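Local coordinates for DNA ligase D 3'-phosphoesterase domain-containing protein (Methanocella paludicola, PDB 5DMP) that probably hydrolyses phosphoesters at the 3' ends of DNA strands, as a metal-dependent phosphoesterase of archaeal non-homologous end-joining repair, at residues Asp12-Met24 and Leu28-Asp40. Sequence-based numbering, arbitrary orientation.
Sequences DASHLHYDLRLEM and LKSWAVPKGPSLD. With VN4 (oxido(dioxo)vanadium), chain J.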
loop_
_atom_site.group_PDB
_atom_site.type_symbol
_atom_site.label_atom_id
_atom_site.label_comp_id
_atom_site.label_asym_id
_atom_site.label_seq_id
_atom_site.Cartn_x
_atom_site.Cartn_y
_atom_site.Cartn_z
ATOM N N ASP A 12 -9.927 -3.496 9.447
ATOM C CA ASP A 12 -10.807 -4.591 9.852
ATOM C C ASP A 12 -12.223 -4.180 9.517
ATOM O O ASP A 12 -12.853 -3.459 10.295
ATOM C CB ASP A 12 -10.655 -4.850 11.353
ATOM C CG ASP A 12 -11.218 -6.190 11.780
ATOM O OD1 ASP A 12 -11.446 -7.071 10.917
ATOM O OD2 ASP A 12 -11.393 -6.359 13.001
ATOM N N ALA A 13 -12.671 -4.613 8.333
ATOM C CA ALA A 13 -13.996 -4.331 7.769
ATOM C C ALA A 13 -14.831 -5.621 7.720
ATOM O O ALA A 13 -14.808 -6.426 8.676
ATOM C CB ALA A 13 -13.854 -3.732 6.367
ATOM N N SER A 14 -15.566 -5.805 6.615
ATOM C CA SER A 14 -16.250 -7.066 6.315
ATOM C C SER A 14 -15.265 -8.219 6.559
ATOM O O SER A 14 -15.478 -9.093 7.435
ATOM C CB SER A 14 -16.697 -7.084 4.851
ATOM O OG SER A 14 -16.892 -5.775 4.346
ATOM N N HIS A 15 -14.171 -8.191 5.791
ATOM C CA HIS A 15 -13.001 -9.018 6.071
ATOM C C HIS A 15 -11.814 -8.099 6.402
ATOM O O HIS A 15 -11.837 -6.881 6.117
ATOM N N LEU A 16 -10.799 -8.687 7.027
ATOM C CA LEU A 16 -9.538 -8.005 7.284
ATOM C C LEU A 16 -8.825 -7.747 5.928
ATOM O O LEU A 16 -8.676 -8.675 5.132
ATOM C CB LEU A 16 -8.700 -8.875 8.220
ATOM C CG LEU A 16 -7.453 -8.301 8.884
ATOM C CD1 LEU A 16 -6.931 -9.244 9.963
ATOM C CD2 LEU A 16 -6.390 -8.059 7.839
ATOM N N HIS A 17 -8.433 -6.504 5.632
ATOM C CA HIS A 17 -7.634 -6.249 4.465
ATOM C C HIS A 17 -6.712 -5.035 4.678
ATOM O O HIS A 17 -6.729 -4.400 5.741
ATOM C CB HIS A 17 -8.516 -6.017 3.214
ATOM C CG HIS A 17 -9.355 -4.762 3.288
ATOM N ND1 HIS A 17 -10.506 -4.695 4.028
ATOM C CD2 HIS A 17 -9.160 -3.521 2.786
ATOM C CE1 HIS A 17 -11.033 -3.478 3.926
ATOM N NE2 HIS A 17 -10.218 -2.737 3.199
ATOM N N TYR A 18 -5.854 -4.769 3.708
ATOM C CA TYR A 18 -4.911 -3.667 3.853
ATOM C C TYR A 18 -5.289 -2.701 2.742
ATOM O O TYR A 18 -5.829 -3.122 1.705
ATOM C CB TYR A 18 -3.455 -4.128 3.780
ATOM C CG TYR A 18 -3.081 -4.996 4.969
ATOM C CD1 TYR A 18 -3.585 -6.319 5.093
ATOM C CD2 TYR A 18 -2.185 -4.528 5.938
ATOM C CE1 TYR A 18 -3.233 -7.100 6.201
ATOM C CE2 TYR A 18 -1.815 -5.302 7.056
ATOM C CZ TYR A 18 -2.352 -6.589 7.169
ATOM O OH TYR A 18 -1.989 -7.367 8.273
ATOM N N ASP A 19 -5.128 -1.410 2.977
ATOM C CA ASP A 19 -5.337 -0.433 1.905
ATOM C C ASP A 19 -4.012 0.207 1.677
ATOM O O ASP A 19 -3.436 0.856 2.580
ATOM C CB ASP A 19 -6.336 0.626 2.346
ATOM C CG ASP A 19 -7.717 0.033 2.514
ATOM O OD1 ASP A 19 -8.182 -0.470 1.472
ATOM O OD2 ASP A 19 -8.260 0.041 3.644
ATOM N N LEU A 20 -3.508 0.076 0.456
ATOM C CA LEU A 20 -2.274 0.739 0.088
ATOM C C LEU A 20 -2.583 2.073 -0.627
ATOM O O LEU A 20 -3.443 2.094 -1.512
ATOM C CB LEU A 20 -1.512 -0.133 -0.965
ATOM C CG LEU A 20 -0.376 0.550 -1.692
ATOM C CD1 LEU A 20 0.826 0.783 -0.699
ATOM C CD2 LEU A 20 0.065 -0.416 -2.806
ATOM N N ARG A 21 -1.851 3.148 -0.293
ATOM C CA ARG A 21 -2.147 4.425 -1.028
ATOM C C ARG A 21 -0.878 5.144 -1.356
ATOM O O ARG A 21 0.124 5.131 -0.601
ATOM C CB ARG A 21 -3.060 5.366 -0.127
ATOM C CG ARG A 21 -4.063 4.640 0.702
ATOM C CD ARG A 21 -5.012 5.722 1.419
ATOM N NE ARG A 21 -5.875 5.022 2.338
ATOM C CZ ARG A 21 -7.012 4.404 2.046
ATOM N NH1 ARG A 21 -7.506 4.379 0.794
ATOM N NH2 ARG A 21 -7.661 3.799 2.976
ATOM N N LEU A 22 -0.859 5.756 -2.523
ATOM C CA LEU A 22 0.304 6.489 -2.905
ATOM C C LEU A 22 -0.163 7.889 -3.387
ATOM O O LEU A 22 -1.070 7.981 -4.257
ATOM C CB LEU A 22 1.001 5.836 -4.142
ATOM C CG LEU A 22 1.544 4.407 -3.888
ATOM C CD1 LEU A 22 1.982 3.839 -5.248
ATOM C CD2 LEU A 22 2.726 4.488 -2.904
ATOM N N GLU A 23 0.530 8.909 -2.925
ATOM C CA GLU A 23 0.161 10.303 -3.340
ATOM C C GLU A 23 0.565 10.591 -4.765
ATOM O O GLU A 23 1.768 10.482 -5.115
ATOM C CB GLU A 23 0.858 11.241 -2.425
ATOM C CG GLU A 23 0.536 12.714 -2.788
ATOM C CD GLU A 23 1.254 13.724 -1.913
ATOM O OE1 GLU A 23 1.913 13.375 -0.894
ATOM O OE2 GLU A 23 1.101 14.921 -2.228
ATOM N N MET A 24 -0.413 10.976 -5.591
ATOM C CA MET A 24 -0.101 11.595 -6.889
ATOM C C MET A 24 -1.256 12.474 -7.374
ATOM O O MET A 24 -2.432 12.242 -7.000
ATOM C CB MET A 24 0.224 10.537 -7.949
ATOM C CG MET A 24 -0.719 9.349 -8.073
ATOM S SD MET A 24 -0.146 7.980 -9.149
ATOM C CE MET A 24 0.435 6.693 -8.040
ATOM N N LEU A 28 -4.624 10.639 -2.790
ATOM C CA LEU A 28 -3.987 9.352 -2.497
ATOM C C LEU A 28 -4.685 8.319 -3.397
ATOM O O LEU A 28 -5.848 7.959 -3.171
ATOM C CB LEU A 28 -4.272 9.004 -1.003
ATOM C CG LEU A 28 -3.591 9.972 -0.020
ATOM C CD1 LEU A 28 -3.844 9.527 1.444
ATOM C CD2 LEU A 28 -2.091 10.149 -0.207
ATOM N N LYS A 29 -3.993 7.832 -4.439
ATOM C CA LYS A 29 -4.498 6.729 -5.238
ATOM C C LYS A 29 -4.435 5.446 -4.397
ATOM O O LYS A 29 -3.419 5.232 -3.730
ATOM C CB LYS A 29 -3.574 6.539 -6.502
ATOM C CG LYS A 29 -3.357 7.754 -7.414
ATOM C CD LYS A 29 -4.687 8.282 -7.981
ATOM C CE LYS A 29 -5.395 7.241 -8.804
ATOM N NZ LYS A 29 -6.564 7.964 -9.427
ATOM N N SER A 30 -5.493 4.631 -4.408
ATOM C CA SER A 30 -5.686 3.655 -3.351
ATOM C C SER A 30 -5.974 2.290 -3.983
ATOM O O SER A 30 -6.654 2.203 -4.999
ATOM C CB SER A 30 -6.864 4.061 -2.475
ATOM O OG SER A 30 -6.508 5.314 -1.834
ATOM N N TRP A 31 -5.568 1.243 -3.287
ATOM C CA TRP A 31 -5.891 -0.128 -3.667
ATOM C C TRP A 31 -6.187 -0.904 -2.406
ATOM O O TRP A 31 -5.506 -0.717 -1.361
ATOM C CB TRP A 31 -4.671 -0.792 -4.321
ATOM C CG TRP A 31 -4.228 -0.295 -5.685
ATOM C CD1 TRP A 31 -4.508 -0.911 -6.923
ATOM C CD2 TRP A 31 -3.392 0.834 -5.987
ATOM N NE1 TRP A 31 -3.894 -0.187 -7.935
ATOM C CE2 TRP A 31 -3.216 0.877 -7.405
ATOM C CE3 TRP A 31 -2.762 1.839 -5.205
ATOM C CZ2 TRP A 31 -2.425 1.874 -8.047
ATOM C CZ3 TRP A 31 -2.038 2.823 -5.818
ATOM C CH2 TRP A 31 -1.894 2.869 -7.262
ATOM N N ALA A 32 -7.144 -1.829 -2.477
ATOM C CA ALA A 32 -7.352 -2.736 -1.357
ATOM C C ALA A 32 -6.518 -3.993 -1.601
ATOM O O ALA A 32 -6.616 -4.601 -2.675
ATOM C CB ALA A 32 -8.834 -3.106 -1.237
ATOM N N VAL A 33 -5.752 -4.405 -0.602
ATOM C CA VAL A 33 -4.846 -5.534 -0.755
ATOM C C VAL A 33 -5.226 -6.553 0.292
ATOM O O VAL A 33 -4.792 -6.466 1.458
ATOM C CB VAL A 33 -3.347 -5.076 -0.612
ATOM C CG1 VAL A 33 -2.409 -6.297 -0.828
ATOM C CG2 VAL A 33 -3.059 -3.947 -1.638
ATOM N N PRO A 34 -6.069 -7.534 -0.084
ATOM C CA PRO A 34 -6.611 -8.488 0.907
ATOM C C PRO A 34 -5.635 -9.072 1.886
ATOM O O PRO A 34 -5.921 -9.011 3.104
ATOM C CB PRO A 34 -7.272 -9.579 0.036
ATOM C CG PRO A 34 -7.799 -8.757 -1.093
ATOM C CD PRO A 34 -6.783 -7.642 -1.373
ATOM N N LYS A 35 -4.470 -9.549 1.445
ATOM C CA LYS A 35 -3.554 -10.243 2.394
ATOM C C LYS A 35 -2.371 -9.342 2.788
ATOM O O LYS A 35 -1.441 -9.734 3.534
ATOM C CB LYS A 35 -2.962 -11.508 1.744
ATOM C CG LYS A 35 -3.987 -12.613 1.404
ATOM C CD LYS A 35 -3.301 -13.987 1.274
ATOM C CE LYS A 35 -2.693 -14.417 2.625
ATOM N NZ LYS A 35 -1.428 -15.251 2.654
ATOM N N GLY A 36 -2.418 -8.104 2.340
ATOM C CA GLY A 36 -1.294 -7.198 2.720
ATOM C C GLY A 36 -0.012 -7.424 1.916
ATOM O O GLY A 36 0.054 -8.346 1.036
ATOM N N PRO A 37 1.023 -6.577 2.140
ATOM C CA PRO A 37 2.240 -6.664 1.361
ATOM C C PRO A 37 2.989 -7.936 1.752
ATOM O O PRO A 37 2.775 -8.453 2.876
ATOM C CB PRO A 37 3.056 -5.454 1.820
ATOM C CG PRO A 37 2.521 -5.118 3.180
ATOM C CD PRO A 37 1.048 -5.453 3.131
ATOM N N SER A 38 3.798 -8.421 0.828
ATOM C CA SER A 38 4.729 -9.491 1.177
ATOM C C SER A 38 6.136 -8.981 0.898
ATOM O O SER A 38 6.379 -8.264 -0.103
ATOM C CB SER A 38 4.386 -10.784 0.387
ATOM O OG SER A 38 5.419 -11.756 0.578
ATOM N N LEU A 39 7.105 -9.382 1.750
ATOM C CA LEU A 39 8.523 -9.047 1.514
ATOM C C LEU A 39 9.153 -9.944 0.478
ATOM O O LEU A 39 10.272 -9.665 0.013
ATOM C CB LEU A 39 9.327 -9.232 2.845
ATOM C CG LEU A 39 8.811 -8.384 4.000
ATOM C CD1 LEU A 39 9.584 -8.665 5.322
ATOM C CD2 LEU A 39 8.918 -6.908 3.605
ATOM N N ASP A 40 8.460 -11.048 0.114
ATOM C CA ASP A 40 9.029 -12.072 -0.801
ATOM C C ASP A 40 8.673 -11.732 -2.249
ATOM O O ASP A 40 7.493 -11.667 -2.551
ATOM C CB ASP A 40 8.404 -13.426 -0.422
ATOM C CG ASP A 40 8.967 -14.589 -1.226
ATOM O OD1 ASP A 40 9.589 -14.399 -2.288
ATOM O OD2 ASP A 40 8.795 -15.719 -0.735
HETATM V V VN4 J . -11.243 3.482 3.400
HETATM O O1 VN4 J . -12.342 5.044 3.214
HETATM O O2 VN4 J . -10.755 3.324 5.264
HETATM O O3 VN4 J . -10.804 2.394 1.909
#
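Tyr18, Leu20 and Leu22 pair with Val33, Trp31 and Lys29 as the hydrogen-bonded positions of two antiparallel strands, 16-24 and 28-33, whose N-to-C directions lie 157° apart. Each pair exchanges two N-H...O bonds, the straightest running from Val33 N to Tyr18 O (2.6 Å, 178° at the hydrogen). Val33 O also takes Gly36 N, arriving on the opposite face of its carbonyl plane from Tyr18 N and so fastening the type I turn Val33-Gly36 to the strand end. The Tyr18 ring lies against that turn, CD1 3.4 Å from Gly36 CA, an approach that leaves no room for a CB on Gly36. Leu20, Leu22, Trp31 and Val33 continue this apolar face: Leu22 CD1 reaches Trp31 CZ3 at 4.2 Å, and Leu20 CB meets Val33 CG2 at the same distance. The other face carries Asp19, Arg21, Glu23 and Ser30 beside Leu28 and Ala32. Extended from CG to NE, Arg21 passes Ser30, and its NH1 donates to Ser30 OG at 3.0 Å, only 4° out of the guanidinium plane. Ser30 OG in turn donates to Leu28 O, while Gln9 holds Arg21 NE, and these bonds at NH1 and NE help to fix the guanidinium's rotation. Asp19 CB lies 3.5 Å above one face, toward the rim, and O3 of the oxido(dioxo)vanadium ligand lies at the edge, 3.6 Å from Arg21 NH2. With an alanine at Arg21 the guanidinium is gone, which would probably leave Ser30 OG and the Gln9 side chain without this donor and the bound oxyanion without a nearby positive charge. Asp19 OD2 is hydrogen-bonded to His11, and the His17 side chain lies beside a bound magnesium ion. This beta hairpin thus presents Asp19 and Arg21 to a vanadium pocket completed by His11, His53, Tyr57 and Val74, consistent with the phosphate-binding active site of a LigD-type 3'-phosphoesterase.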